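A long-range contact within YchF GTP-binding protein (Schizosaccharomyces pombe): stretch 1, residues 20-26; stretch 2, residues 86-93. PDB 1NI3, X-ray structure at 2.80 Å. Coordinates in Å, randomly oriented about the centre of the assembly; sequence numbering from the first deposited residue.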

# COMPACT_ATOMS: atom_id res chain seq x y z
N ASN A 20 -9.19 -3.67 5.27
CA ASN A 20 -9.04 -4.15 3.90
C ASN A 20 -8.74 -3.01 2.93
O ASN A 20 -9.59 -2.64 2.12
N LEU A 21 -7.53 -2.46 3.02
CA LEU A 21 -7.07 -1.38 2.15
C LEU A 21 -6.35 -2.07 0.99
O LEU A 21 -5.75 -3.13 1.18
N LYS A 22 -6.39 -1.49 -0.21
CA LYS A 22 -5.72 -2.11 -1.35
C LYS A 22 -4.80 -1.14 -2.11
O LYS A 22 -4.89 0.07 -1.93
N THR A 23 -3.90 -1.68 -2.93
CA THR A 23 -2.98 -0.86 -3.71
C THR A 23 -3.19 -1.21 -5.18
O THR A 23 -3.51 -2.36 -5.50
N GLY A 24 -3.01 -0.23 -6.06
CA GLY A 24 -3.18 -0.46 -7.49
C GLY A 24 -1.93 -0.05 -8.22
O GLY A 24 -1.22 0.85 -7.75
N ILE A 25 -1.62 -0.71 -9.33
CA ILE A 25 -0.43 -0.38 -10.11
C ILE A 25 -0.67 0.72 -11.16
O ILE A 25 -1.43 0.53 -12.12
N VAL A 26 -0.00 1.85 -10.98
CA VAL A 26 -0.12 3.01 -11.86
C VAL A 26 1.14 3.18 -12.71
O VAL A 26 2.26 2.98 -12.25
N PHE A 86 -1.95 -10.75 3.75
CA PHE A 86 -2.02 -10.48 2.32
C PHE A 86 -2.17 -9.03 1.95
O PHE A 86 -2.95 -8.30 2.57
N LEU A 87 -1.39 -8.60 0.95
CA LEU A 87 -1.48 -7.24 0.41
C LEU A 87 -2.19 -7.36 -0.93
O LEU A 87 -1.77 -8.12 -1.81
N THR A 88 -3.29 -6.64 -1.07
CA THR A 88 -4.05 -6.66 -2.31
C THR A 88 -3.39 -5.72 -3.33
O THR A 88 -3.02 -4.58 -3.02
N VAL A 89 -3.20 -6.20 -4.55
CA VAL A 89 -2.58 -5.40 -5.59
C VAL A 89 -3.43 -5.45 -6.86
O VAL A 89 -3.64 -6.52 -7.42
N PHE A 90 -3.91 -4.29 -7.29
CA PHE A 90 -4.74 -4.22 -8.49
C PHE A 90 -4.05 -3.77 -9.76
O PHE A 90 -3.24 -2.83 -9.77
N ASP A 91 -4.40 -4.47 -10.84
CA ASP A 91 -3.88 -4.19 -12.16
C ASP A 91 -4.81 -3.18 -12.85
O ASP A 91 -5.60 -3.53 -13.72
N ILE A 92 -4.68 -1.93 -12.44
CA ILE A 92 -5.47 -0.83 -12.98
C ILE A 92 -5.59 -0.93 -14.50
O ILE A 92 -6.69 -0.90 -15.05
N ALA A 93 -4.45 -1.02 -15.19
CA ALA A 93 -4.46 -1.12 -16.64
C ALA A 93 -5.41 -2.23 -17.08
O ALA A 93 -6.29 -2.02 -17.90

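Two strands, far apart in sequence, lie side by side and parallel here, their N-to-C directions 32° apart. As in any pleated strand, successive side chains alternate between the two faces of the sheet: Lys22, Thr88 and Phe90 occupy one face, with Gly24 contributing only backbone, while Thr23 and Val89 occupy the other.

The walk along the second stretch begins with Phe86, whose ring (chi1 m) is out of reach of the first stretch. Its contribution is a backbone one: a water donates a weak hydrogen bond to Phe86 O at 3.5 Å. Leu87 has its CA-to-CB bond sideways, but with chi1 t and chi2 p the end of the side chain comes nearer the neighbouring strand, and Leu87 CD1 meets Thr23 CG2 at 3.7 Å. A branched, flexible aliphatic chain is well suited to reaching the methyl of a threonine in this way.

At Thr88 the same water serves where the strands are not directly bonded. It accepts a hydrogen bond from Thr88 N at 2.6 Å and donates one to Leu21 O at 2.8 Å, so a solvent molecule links the two backbones. The Thr88 side chain, chi1 m, sets its methyl CG2 3.7 Å from Lys22 CB, while its hydroxyl OG1 is satisfied elsewhere in the structure. Thr88 O accepts twice from one residue: from Thr23 N at 3.0 Å and from Thr23 OG1 at 2.9 Å. The p rotamer of Thr23 brings its hydroxyl to this carbonyl, so a buried polar group is paired while its methyl remains free to touch Leu87.

Val89, chi1 t, shares its face with Thr23. Its two methyls both find partners: Val89 CG2 lies 3.7 Å from Thr23 OG1, and Val89 CG1 lies 3.8 Å from Ile25 CG1, an apolar contact with an isoleucine in the m, t conformation. A compact beta-branched residue suits this buried strand position. In the backbone, Val89 CA approaches Thr23 O at 3.2 Å in a CA-H...O contact.

Phe90 joins the strands through both backbone polar atoms. Phe90 N donates to Thr23 O at 2.7 Å, and Phe90 O accepts from Ile25 N at 2.7 Å. Its side chain, chi1 m, directs a ring edge at the lysine: Phe90 CE1 is 3.4 Å from Lys22 CD. The long methylene chain of Lys22 thus gives the aromatic an apolar partner at a partly exposed site. Across from Phe90 lies Gly24, with Gly24 CA 4.2 Å from Phe90 CA and 3.3 Å from Phe90 O, the latter a CA-H...O contact.

Past the strand, Asp91 (chi1 t) points away and makes no contact. Ile92, m at both chi angles, points toward the first stretch, placing Ile92 CG1 3.3 Å from Ile25 O and Ile92 CD1 3.9 Å from Gly24 CA. A CB on Gly24 would fall 2.7 Å from Ile92 CD1, a clash, so glycine leaves the room that this isoleucine methyl uses. Ala93 closes the stretch without a contact.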

# COMPACT_ATOMS: atom_id res chain seq x y z
CB ASN A 20 -10.31 -4.87 3.46
CG ASN A 20 -11.54 -4.10 3.82
OD1 ASN A 20 -12.03 -4.19 4.94
ND2 ASN A 20 -12.05 -3.31 2.87
CB LEU A 21 -6.10 -0.48 2.92
CG LEU A 21 -6.67 0.12 4.19
CD1 LEU A 21 -5.63 0.94 4.98
CD2 LEU A 21 -7.82 0.99 3.78
CB LYS A 22 -6.78 -2.70 -2.30
CG LYS A 22 -7.89 -1.71 -2.68
CD LYS A 22 -9.15 -2.38 -3.23
CE LYS A 22 -9.93 -3.13 -2.14
NZ LYS A 22 -9.16 -4.27 -1.55
CB THR A 23 -1.51 -1.19 -3.39
OG1 THR A 23 -1.17 -2.48 -3.89
CG2 THR A 23 -1.27 -1.19 -1.89
CB ILE A 25 0.11 -1.60 -10.81
CG1 ILE A 25 0.40 -2.68 -9.78
CG2 ILE A 25 1.35 -1.24 -11.65
CD1 ILE A 25 1.13 -3.91 -10.31
CB VAL A 26 -0.31 4.29 -11.03
CG1 VAL A 26 0.18 5.51 -11.81
CG2 VAL A 26 -1.77 4.43 -10.65
CB PHE A 86 -3.15 -11.29 1.69
CG PHE A 86 -2.87 -12.76 1.64
CD1 PHE A 86 -3.37 -13.61 2.62
CD2 PHE A 86 -2.07 -13.30 0.64
CE1 PHE A 86 -3.09 -14.98 2.59
CE2 PHE A 86 -1.78 -14.67 0.61
CZ PHE A 86 -2.29 -15.51 1.59
CB LEU A 87 -0.10 -6.61 0.15
CG LEU A 87 -0.19 -5.28 -0.64
CD1 LEU A 87 -0.86 -4.23 0.22
CD2 LEU A 87 1.18 -4.80 -1.08
CB THR A 88 -5.51 -6.23 -2.04
OG1 THR A 88 -6.08 -7.13 -1.08
CG2 THR A 88 -6.33 -6.27 -3.32
CB VAL A 89 -1.15 -5.91 -5.88
CG1 VAL A 89 -0.45 -4.99 -6.88
CG2 VAL A 89 -0.36 -5.99 -4.59
CB PHE A 90 -5.96 -3.32 -8.25
CG PHE A 90 -7.13 -4.06 -7.68
CD1 PHE A 90 -7.57 -3.81 -6.39
CD2 PHE A 90 -7.78 -5.05 -8.43
CE1 PHE A 90 -8.64 -4.52 -5.85
CE2 PHE A 90 -8.85 -5.77 -7.89
CZ PHE A 90 -9.28 -5.51 -6.60
CB ASP A 91 -3.81 -5.49 -12.96
CG ASP A 91 -3.41 -5.25 -14.39
OD1 ASP A 91 -2.56 -4.36 -14.63
OD2 ASP A 91 -3.94 -5.96 -15.29
CB ILE A 92 -4.85 0.52 -12.59
CG1 ILE A 92 -4.59 0.55 -11.08
CG2 ILE A 92 -5.77 1.66 -13.02
CD1 ILE A 92 -5.84 0.34 -10.26
CB ALA A 93 -3.07 -1.37 -17.16
O HOH W 1 -4.46 -5.58 0.99